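Local coordinates for protein aminoglycoside 6-adenylyltransferase (PDB 2PBE) that adenylylates streptomycin and streptidine at O-6 with ATP, can use GTP on streptomycin, and so mediates bacterial resistance to streptomycin, at residues E59-L64 with I71-P76; M163-V168 with K243-C248; R110-Y115 with S131-K136. All coordinates share one frame; numbering follows the deposited sequence.

Contact 1: E59-L64 with I71-P76; sequences ENDQWL and IMMQKP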
loop_
_atom_site.group_PDB
_atom_site.type_symbol
_atom_site.label_atom_id
_atom_site.label_comp_id
_atom_site.label_asym_id
_atom_site.label_seq_id
_atom_site.Cartn_x
_atom_site.Cartn_y
_atom_site.Cartn_z
ATOM N N GLU A 59 3.288 26.279 14.335
ATOM C CA GLU A 59 4.133 27.471 14.162
ATOM C C GLU A 59 3.446 28.454 13.194
ATOM O O GLU A 59 3.311 29.646 13.494
ATOM C CB GLU A 59 5.521 27.083 13.625
ATOM C CG GLU A 59 6.668 27.509 14.535
ATOM C CD GLU A 59 7.382 26.334 15.205
ATOM O OE1 GLU A 59 8.264 25.711 14.553
ATOM O OE2 GLU A 59 7.051 26.027 16.378
ATOM N N ASN A 60 3.008 27.945 12.039
ATOM C CA ASN A 60 2.288 28.751 11.051
ATOM C C ASN A 60 1.605 27.851 10.026
ATOM O O ASN A 60 1.674 26.637 10.135
ATOM C CB ASN A 60 3.216 29.760 10.354
ATOM C CG ASN A 60 4.268 29.095 9.512
ATOM O OD1 ASN A 60 5.170 28.432 10.025
ATOM N ND2 ASN A 60 4.161 29.275 8.201
ATOM N N ASP A 61 0.956 28.442 9.028
ATOM C CA ASP A 61 0.210 27.667 8.044
ATOM C C ASP A 61 0.815 27.477 6.658
ATOM O O ASP A 61 0.102 27.102 5.731
ATOM C CB ASP A 61 -1.198 28.261 7.898
ATOM C CG ASP A 61 -1.933 28.365 9.228
ATOM O OD1 ASP A 61 -1.666 27.543 10.138
ATOM O OD2 ASP A 61 -2.791 29.268 9.356
ATOM N N GLN A 62 2.114 27.717 6.514
ATOM C CA GLN A 62 2.790 27.576 5.222
ATOM C C GLN A 62 2.838 26.140 4.691
ATOM O O GLN A 62 2.591 25.898 3.506
ATOM C CB GLN A 62 4.223 28.121 5.317
ATOM C CG GLN A 62 4.380 29.610 5.025
ATOM C CD GLN A 62 3.928 29.978 3.621
ATOM O OE1 GLN A 62 4.443 29.456 2.627
ATOM N NE2 GLN A 62 2.964 30.891 3.532
ATOM N N TRP A 63 3.148 25.187 5.567
ATOM C CA TRP A 63 3.236 23.789 5.163
ATOM C C TRP A 63 1.940 23.271 4.507
ATOM O O TRP A 63 1.951 22.251 3.807
ATOM C CB TRP A 63 3.591 22.921 6.363
ATOM C CG TRP A 63 2.574 22.986 7.419
ATOM C CD1 TRP A 63 2.454 23.954 8.385
ATOM C CD2 TRP A 63 1.497 22.079 7.609
ATOM N NE1 TRP A 63 1.352 23.697 9.170
ATOM C CE2 TRP A 63 0.742 22.551 8.724
ATOM C CE3 TRP A 63 1.085 20.900 6.949
ATOM C CZ2 TRP A 63 -0.416 21.880 9.201
ATOM C CZ3 TRP A 63 -0.067 20.224 7.421
ATOM C CH2 TRP A 63 -0.805 20.726 8.542
ATOM N N LEU A 64 0.836 23.974 4.749
ATOM C CA LEU A 64 -0.465 23.605 4.205
ATOM C C LEU A 64 -0.611 23.919 2.724
ATOM O O LEU A 64 -1.438 23.339 2.039
ATOM C CB LEU A 64 -1.565 24.326 4.979
ATOM C CG LEU A 64 -1.917 23.830 6.384
ATOM C CD1 LEU A 64 -2.685 24.894 7.127
ATOM C CD2 LEU A 64 -2.726 22.566 6.291
ATOM N N ILE A 71 -10.278 27.830 -1.091
ATOM C CA ILE A 71 -11.290 28.874 -1.058
ATOM C C ILE A 71 -11.253 29.485 0.349
ATOM O O ILE A 71 -11.297 30.699 0.501
ATOM C CB ILE A 71 -12.684 28.278 -1.375
ATOM C CG1 ILE A 71 -12.696 27.788 -2.825
ATOM C CG2 ILE A 71 -13.777 29.304 -1.114
ATOM C CD1 ILE A 71 -13.897 26.981 -3.218
HETATM N N MSE A 72 -11.172 28.642 1.374
HETATM C CA MSE A 72 -11.074 29.130 2.751
HETATM C C MSE A 72 -10.706 28.001 3.693
HETATM O O MSE A 72 -10.634 26.839 3.278
HETATM C CB MSE A 72 -12.382 29.759 3.207
HETATM C CG MSE A 72 -13.444 28.743 3.505
HETATM SE SE MSE A 72 -15.076 29.486 4.209
HETATM C CE MSE A 72 -16.268 28.179 3.537
HETATM N N MSE A 73 -10.507 28.334 4.968
HETATM C CA MSE A 73 -10.127 27.330 5.941
HETATM C C MSE A 73 -10.580 27.692 7.338
HETATM O O MSE A 73 -10.706 28.866 7.670
HETATM C CB MSE A 73 -8.610 27.193 5.894
HETATM C CG MSE A 73 -8.004 26.329 6.960
HETATM SE SE MSE A 73 -6.073 26.425 6.816
HETATM C CE MSE A 73 -5.685 27.875 8.040
ATOM N N GLN A 74 -10.812 26.665 8.159
ATOM C CA GLN A 74 -11.227 26.863 9.542
ATOM C C GLN A 74 -10.337 26.037 10.471
ATOM O O GLN A 74 -10.022 24.878 10.169
ATOM C CB GLN A 74 -12.701 26.466 9.728
ATOM C CG GLN A 74 -13.224 26.607 11.166
ATOM C CD GLN A 74 -14.716 26.318 11.295
ATOM O OE1 GLN A 74 -15.554 26.994 10.678
ATOM N NE2 GLN A 74 -15.061 25.303 12.095
ATOM N N LYS A 75 -9.899 26.644 11.571
ATOM C CA LYS A 75 -9.072 25.951 12.559
ATOM C C LYS A 75 -9.907 25.987 13.844
ATOM O O LYS A 75 -9.807 26.923 14.637
ATOM C CB LYS A 75 -7.725 26.648 12.732
ATOM C CG LYS A 75 -6.873 26.630 11.472
ATOM C CD LYS A 75 -5.463 27.165 11.678
ATOM C CE LYS A 75 -5.399 28.678 11.736
ATOM N NZ LYS A 75 -4.046 29.164 12.173
ATOM N N PRO A 76 -10.749 24.952 14.055
ATOM C CA PRO A 76 -11.644 24.795 15.207
ATOM C C PRO A 76 -11.054 24.913 16.610
ATOM O O PRO A 76 -11.764 25.286 17.550
ATOM C CB PRO A 76 -12.257 23.417 14.975
ATOM C CG PRO A 76 -12.262 23.294 13.509
ATOM C CD PRO A 76 -10.889 23.784 13.167
#
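The carboxylate of D61 is the flat group that meets the other segment. One face of the W63 indole carries CG of L64, displaced from the ring centre to its border. K75 NZ donates to D61 OD2 at 3.1 Å, using the lone pair of OD2 that is syn, toward OD1. D61 OD1 is 3.5 Å from K75 NZ, so the ammonium sits nearer one oxygen than the other. This salt bridge is the polar half of the contact. D78 is a second partner of K75 NZ, through a long, weak ion pair. The lysine chain is bent at chi3 (-78°), which carries K75 CE within 3.6 Å of D61 OD2. The methyl CE of M73, a selenomethionine, lies 3.5 Å from the same D61 OD2. Its chain bends at chi3 (92°) and crosses the aspartate at a slant.

The second half is apolar. CD1 of the buried L64 packs on M73 SE at 3.7 Å, and the two side chains meet at about a right angle.

Residues 59-64 belong to the loop between helix 54-58 and strand 70-74. Strand 70-74 is outermost in the sheet within this chain and pairs antiparallel with strand 90-96. I71 and M72 both face L95 there, a classic beta bulge. L64 and K75 touch Y92 of strand 90-96. The W63 ring meets F57 and Y92 edge-to-face, tying the loop to helix 54-58 and the sheet.

Contact 2: M163-V168 with K243-C248; sequences MVSTYV and KSLFTC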
loop_
_atom_site.group_PDB
_atom_site.type_symbol
_atom_site.label_atom_id
_atom_site.label_comp_id
_atom_site.label_asym_id
_atom_site.label_seq_id
_atom_site.Cartn_x
_atom_site.Cartn_y
_atom_site.Cartn_z
HETATM N N MSE A 163 1.142 -21.885 -6.599
HETATM C CA MSE A 163 0.019 -22.777 -6.818
HETATM C C MSE A 163 -0.967 -22.226 -7.821
HETATM O O MSE A 163 -1.266 -22.882 -8.817
HETATM C CB MSE A 163 -0.702 -23.082 -5.506
HETATM C CG MSE A 163 -1.859 -24.095 -5.640
HETATM SE SE MSE A 163 -1.348 -25.877 -6.323
HETATM C CE MSE A 163 -1.022 -26.833 -4.655
ATOM N N VAL A 164 -1.478 -21.030 -7.565
ATOM C CA VAL A 164 -2.451 -20.444 -8.457
ATOM C C VAL A 164 -1.794 -20.234 -9.814
ATOM O O VAL A 164 -2.451 -20.193 -10.862
ATOM C CB VAL A 164 -2.955 -19.128 -7.897
ATOM C CG1 VAL A 164 -3.883 -18.449 -8.889
ATOM C CG2 VAL A 164 -3.677 -19.394 -6.578
ATOM N N SER A 165 -0.476 -20.114 -9.779
ATOM C CA SER A 165 0.286 -19.912 -10.989
ATOM C C SER A 165 0.079 -21.066 -11.976
ATOM O O SER A 165 0.056 -20.852 -13.198
ATOM C CB SER A 165 1.762 -19.790 -10.635
ATOM O OG SER A 165 2.507 -19.486 -11.778
ATOM N N THR A 166 -0.079 -22.284 -11.454
ATOM C CA THR A 166 -0.291 -23.456 -12.310
ATOM C C THR A 166 -1.644 -23.405 -13.010
ATOM O O THR A 166 -1.852 -24.061 -14.036
ATOM C CB THR A 166 -0.248 -24.778 -11.540
ATOM O OG1 THR A 166 -1.360 -24.840 -10.643
ATOM C CG2 THR A 166 1.046 -24.913 -10.780
ATOM N N TYR A 167 -2.574 -22.657 -12.425
ATOM C CA TYR A 167 -3.893 -22.521 -13.016
ATOM C C TYR A 167 -3.739 -21.716 -14.297
ATOM O O TYR A 167 -4.411 -21.980 -15.282
ATOM C CB TYR A 167 -4.843 -21.820 -12.050
ATOM C CG TYR A 167 -5.202 -22.589 -10.772
ATOM C CD1 TYR A 167 -4.436 -23.706 -10.318
ATOM C CD2 TYR A 167 -6.299 -22.166 -9.979
ATOM C CE1 TYR A 167 -4.760 -24.383 -9.096
ATOM C CE2 TYR A 167 -6.636 -22.841 -8.755
ATOM C CZ TYR A 167 -5.859 -23.941 -8.328
ATOM O OH TYR A 167 -6.175 -24.564 -7.148
ATOM N N VAL A 168 -2.819 -20.756 -14.281
ATOM C CA VAL A 168 -2.559 -19.912 -15.448
ATOM C C VAL A 168 -1.888 -20.742 -16.547
ATOM O O VAL A 168 -2.124 -20.552 -17.748
ATOM C CB VAL A 168 -1.638 -18.706 -15.064
ATOM C CG1 VAL A 168 -1.434 -17.773 -16.253
ATOM C CG2 VAL A 168 -2.262 -17.940 -13.886
ATOM N N LYS A 243 4.482 -14.842 -21.558
ATOM C CA LYS A 243 5.502 -13.844 -21.268
ATOM C C LYS A 243 5.169 -13.133 -19.952
ATOM O O LYS A 243 6.010 -13.055 -19.057
ATOM C CB LYS A 243 5.577 -12.857 -22.442
ATOM C CG LYS A 243 6.696 -11.818 -22.351
ATOM C CD LYS A 243 6.935 -11.091 -23.681
ATOM C CE LYS A 243 5.746 -10.271 -24.170
ATOM N NZ LYS A 243 6.126 -9.484 -25.396
ATOM N N SER A 244 3.949 -12.638 -19.824
ATOM C CA SER A 244 3.535 -11.959 -18.603
ATOM C C SER A 244 3.772 -12.859 -17.393
ATOM O O SER A 244 4.297 -12.415 -16.383
ATOM C CB SER A 244 2.054 -11.594 -18.667
ATOM O OG SER A 244 1.825 -10.507 -19.544
ATOM N N LEU A 245 3.382 -14.127 -17.512
ATOM C CA LEU A 245 3.531 -15.099 -16.423
ATOM C C LEU A 245 4.975 -15.359 -16.057
ATOM O O LEU A 245 5.339 -15.359 -14.879
ATOM C CB LEU A 245 2.868 -16.426 -16.805
ATOM C CG LEU A 245 2.999 -17.508 -15.727
ATOM C CD1 LEU A 245 2.181 -17.138 -14.498
ATOM C CD2 LEU A 245 2.529 -18.829 -16.300
ATOM N N PHE A 246 5.800 -15.613 -17.066
ATOM C CA PHE A 246 7.203 -15.860 -16.788
ATOM C C PHE A 246 7.844 -14.626 -16.181
ATOM O O PHE A 246 8.756 -14.745 -15.367
ATOM C CB PHE A 246 7.956 -16.276 -18.045
ATOM C CG PHE A 246 7.521 -17.605 -18.605
ATOM C CD1 PHE A 246 7.046 -18.637 -17.764
ATOM C CD2 PHE A 246 7.636 -17.853 -19.981
ATOM C CE1 PHE A 246 6.690 -19.911 -18.304
ATOM C CE2 PHE A 246 7.290 -19.113 -20.540
ATOM C CZ PHE A 246 6.814 -20.144 -19.697
ATOM N N THR A 247 7.361 -13.454 -16.577
ATOM C CA THR A 247 7.892 -12.200 -16.047
ATOM C C THR A 247 7.584 -12.133 -14.544
ATOM O O THR A 247 8.442 -11.741 -13.762
ATOM C CB THR A 247 7.315 -10.984 -16.832
ATOM O OG1 THR A 247 7.804 -11.035 -18.178
ATOM C CG2 THR A 247 7.731 -9.642 -16.194
ATOM N N CYS A 248 6.376 -12.527 -14.151
ATOM C CA CYS A 248 6.002 -12.559 -12.741
ATOM C C CYS A 248 6.911 -13.557 -12.020
ATOM O O CYS A 248 7.312 -13.341 -10.876
ATOM C CB CYS A 248 4.550 -12.982 -12.585
ATOM S SG CYS A 248 3.377 -11.769 -13.246
#
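L245 extends toward the helix of V168 because its CG stands anti to the backbone N (chi1 179°). Its second torsion, 68°, turns the fork so that both methyls come near V168. V168 answers with CG1, which is likewise anti to its own backbone N (chi1 -176°). The two side chains reach toward each other tip to tip. V168 CG1 lies 4.1 Å from L245 CD1, and L245 CD2 is equally far from that same V168 CG1. One valine methyl therefore touches both branches of the leucine.

S165 comes in beside this pair, one turn earlier on its helix. Its OG lies 3.6 Å from L245 CD1, a van der Waals contact with no polar bond. The polar partner of S165 OG is Y249 OH, one turn beyond L245 on the facing helix. L245 also touches V169, so it meets several residues of helix 151-173. V168 touches A180, H183 and V188 of helix 177-204, which places the valine among three helices. The segments 163-168 and 243-248 run in opposite senses, so this is antiparallel helix packing in the helical part of the chain, with 177-204 alongside.

All three touching residues are buried, and no hydrogen bond links the two segments directly. The direct contact is apolar and probably gains from excluding water. The S165-Y249 hydrogen bond beside it also links the two helices. The one hydroxyl at the contact, that of S165, is satisfied by this tyrosine, so its burial probably costs little.

Contact 3: R110-Y115 with S131-K136; sequences REAEDY and SFINYK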
loop_
_atom_site.group_PDB
_atom_site.type_symbol
_atom_site.label_atom_id
_atom_site.label_comp_id
_atom_site.label_asym_id
_atom_site.label_seq_id
_atom_site.Cartn_x
_atom_site.Cartn_y
_atom_site.Cartn_z
ATOM N N ARG A 110 1.468 9.901 21.095
ATOM C CA ARG A 110 1.365 9.239 22.379
ATOM C C ARG A 110 -0.063 8.763 22.680
ATOM O O ARG A 110 -0.259 7.887 23.518
ATOM C CB ARG A 110 1.848 10.195 23.485
ATOM C CG ARG A 110 1.665 9.677 24.915
ATOM C CD ARG A 110 2.306 8.291 25.137
ATOM N NE ARG A 110 2.424 7.969 26.559
ATOM C CZ ARG A 110 3.280 8.566 27.386
ATOM N NH1 ARG A 110 4.098 9.506 26.933
ATOM N NH2 ARG A 110 3.303 8.237 28.673
ATOM N N GLU A 111 -1.055 9.314 21.980
ATOM C CA GLU A 111 -2.458 8.974 22.233
ATOM C C GLU A 111 -3.092 8.003 21.244
ATOM O O GLU A 111 -4.320 7.882 21.188
ATOM C CB GLU A 111 -3.291 10.259 22.282
ATOM C CG GLU A 111 -2.634 11.350 23.128
ATOM C CD GLU A 111 -3.563 12.497 23.428
ATOM O OE1 GLU A 111 -4.725 12.214 23.768
ATOM O OE2 GLU A 111 -3.150 13.674 23.346
ATOM N N ALA A 112 -2.254 7.322 20.470
ATOM C CA ALA A 112 -2.717 6.366 19.474
ATOM C C ALA A 112 -3.389 5.173 20.131
ATOM O O ALA A 112 -4.494 4.780 19.753
ATOM C CB ALA A 112 -1.537 5.892 18.619
ATOM N N GLU A 113 -2.705 4.594 21.112
ATOM C CA GLU A 113 -3.199 3.459 21.870
ATOM C C GLU A 113 -4.609 3.724 22.394
ATOM O O GLU A 113 -5.519 2.947 22.139
ATOM C CB GLU A 113 -2.255 3.171 23.045
ATOM C CG GLU A 113 -0.756 3.214 22.716
ATOM C CD GLU A 113 -0.183 4.641 22.654
ATOM O OE1 GLU A 113 -0.227 5.274 21.575
ATOM O OE2 GLU A 113 0.304 5.135 23.706
ATOM N N ASP A 114 -4.771 4.838 23.117
ATOM C CA ASP A 114 -6.069 5.211 23.679
ATOM C C ASP A 114 -7.074 5.248 22.541
ATOM O O ASP A 114 -8.150 4.658 22.620
ATOM C CB ASP A 114 -6.042 6.608 24.331
ATOM C CG ASP A 114 -5.129 6.697 25.551
ATOM O OD1 ASP A 114 -5.207 5.791 26.416
ATOM O OD2 ASP A 114 -4.355 7.684 25.667
ATOM N N TYR A 115 -6.693 5.962 21.487
ATOM C CA TYR A 115 -7.516 6.140 20.289
ATOM C C TYR A 115 -8.006 4.824 19.708
ATOM O O TYR A 115 -9.220 4.630 19.564
ATOM C CB TYR A 115 -6.705 6.870 19.228
ATOM C CG TYR A 115 -7.490 7.211 17.975
ATOM C CD1 TYR A 115 -8.118 8.477 17.826
ATOM C CD2 TYR A 115 -7.571 6.287 16.896
ATOM C CE1 TYR A 115 -8.794 8.824 16.614
ATOM C CE2 TYR A 115 -8.249 6.611 15.696
ATOM C CZ TYR A 115 -8.847 7.875 15.549
ATOM O OH TYR A 115 -9.414 8.173 14.327
ATOM N N SER A 131 5.077 0.899 14.128
ATOM C CA SER A 131 4.471 -0.406 14.373
ATOM C C SER A 131 4.603 -0.811 15.852
ATOM O O SER A 131 4.819 -1.981 16.158
ATOM C CB SER A 131 5.141 -1.469 13.483
ATOM O OG SER A 131 5.546 -0.941 12.227
ATOM N N PHE A 132 4.491 0.151 16.762
ATOM C CA PHE A 132 4.601 -0.165 18.189
ATOM C C PHE A 132 3.357 -0.920 18.642
ATOM O O PHE A 132 3.440 -1.899 19.399
ATOM C CB PHE A 132 4.750 1.116 19.011
ATOM N N ILE A 133 2.210 -0.452 18.169
ATOM C CA ILE A 133 0.916 -1.029 18.516
ATOM C C ILE A 133 0.479 -2.127 17.549
ATOM O O ILE A 133 0.973 -2.211 16.412
ATOM C CB ILE A 133 -0.168 0.076 18.522
ATOM C CG1 ILE A 133 0.349 1.264 19.345
ATOM C CG2 ILE A 133 -1.484 -0.452 19.109
ATOM C CD1 ILE A 133 -0.439 2.534 19.187
ATOM N N ASN A 134 -0.439 -2.966 18.035
ATOM C CA ASN A 134 -1.032 -4.057 17.265
ATOM C C ASN A 134 -2.520 -3.690 17.122
ATOM O O ASN A 134 -3.094 -3.075 18.025
ATOM C CB ASN A 134 -0.871 -5.355 18.018
ATOM N N TYR A 135 -3.143 -4.046 15.988
ATOM C CA TYR A 135 -4.560 -3.699 15.777
ATOM C C TYR A 135 -5.362 -4.337 14.628
ATOM O O TYR A 135 -4.984 -5.353 14.052
ATOM C CB TYR A 135 -4.698 -2.170 15.690
ATOM C CG TYR A 135 -3.618 -1.537 14.841
ATOM C CD1 TYR A 135 -3.627 -1.646 13.426
ATOM C CD2 TYR A 135 -2.540 -0.859 15.455
ATOM C CE1 TYR A 135 -2.564 -1.094 12.634
ATOM C CE2 TYR A 135 -1.478 -0.307 14.679
ATOM C CZ TYR A 135 -1.496 -0.432 13.274
ATOM O OH TYR A 135 -0.444 0.058 12.535
ATOM N N LYS A 136 -6.502 -3.689 14.357
ATOM C CA LYS A 136 -7.518 -4.049 13.363
ATOM C C LYS A 136 -7.180 -4.727 12.024
ATOM O O LYS A 136 -6.032 -4.996 11.679
ATOM C CB LYS A 136 -8.418 -2.806 13.077
#
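I133 lies across from A112 and E113, and its side chain makes the whole contact. Its CB belongs to the loop side: it sits at the edge of the Y135 ring, in the plane of that ring. At CB the chain branches. CG1 takes the arm that stands beside the backbone N (chi1 -49°), and it is this arm that goes to the helix. I133 CG1 comes 4.0 Å from E113 CG. The chain then continues nearly straight, with chi2 166°, and puts CD1 at the helix surface.

CD1 meets the most. I133 CD1 touches A112 CB at 3.6 Å. It also lies 3.6 Å from E113 CG, a methylene of the glutamate. The glutamate chain is bent at chi2 (80°), and it crosses the isoleucine at about a right angle. The isoleucine therefore packs partly on the aliphatic part of a charged residue. A112 is buried, whereas E113 is exposed, so the methyl sits at the border between the interior and the solvent.

No hydrogen bond crosses between the two segments. The loop has its own polar ties. Y135 OH and S131 N both bond to D128, at the end of strand 125-128, and S131 OG bonds to S207. On the other side, E111 holds the N-cap position of helix 112-117.

The helix follows strand 101-108, and the loop follows strand 125-128. These strands run the same way, with strands 45-51 and 23-28 between them in the sheet. The contact thus joins two connections leaving the mixed sheet of an enzyme of the nucleotidyltransferase clan.

How the contacts relate
Contact 2 is buried throughout, whereas contacts 1 and 3 are each only partly buried. Contacts 1 and 3 both belong to the part of the chain built on the mixed sheet: contact 1 at an outermost strand, contact 3 on connections that follow two inner strands. Contact 2 joins two long helices on the opposite side of the chain's centre from both. The chemistry follows the place. Contact 1 combines a salt bridge with apolar packing, contact 3 sets a methyl against an alanine and a glutamate chain, and contact 2 is mainly aliphatic. None touches another; the centres of contacts 1 and 3 lie about 27 Å apart, those of 1 and 2 about 50 Å.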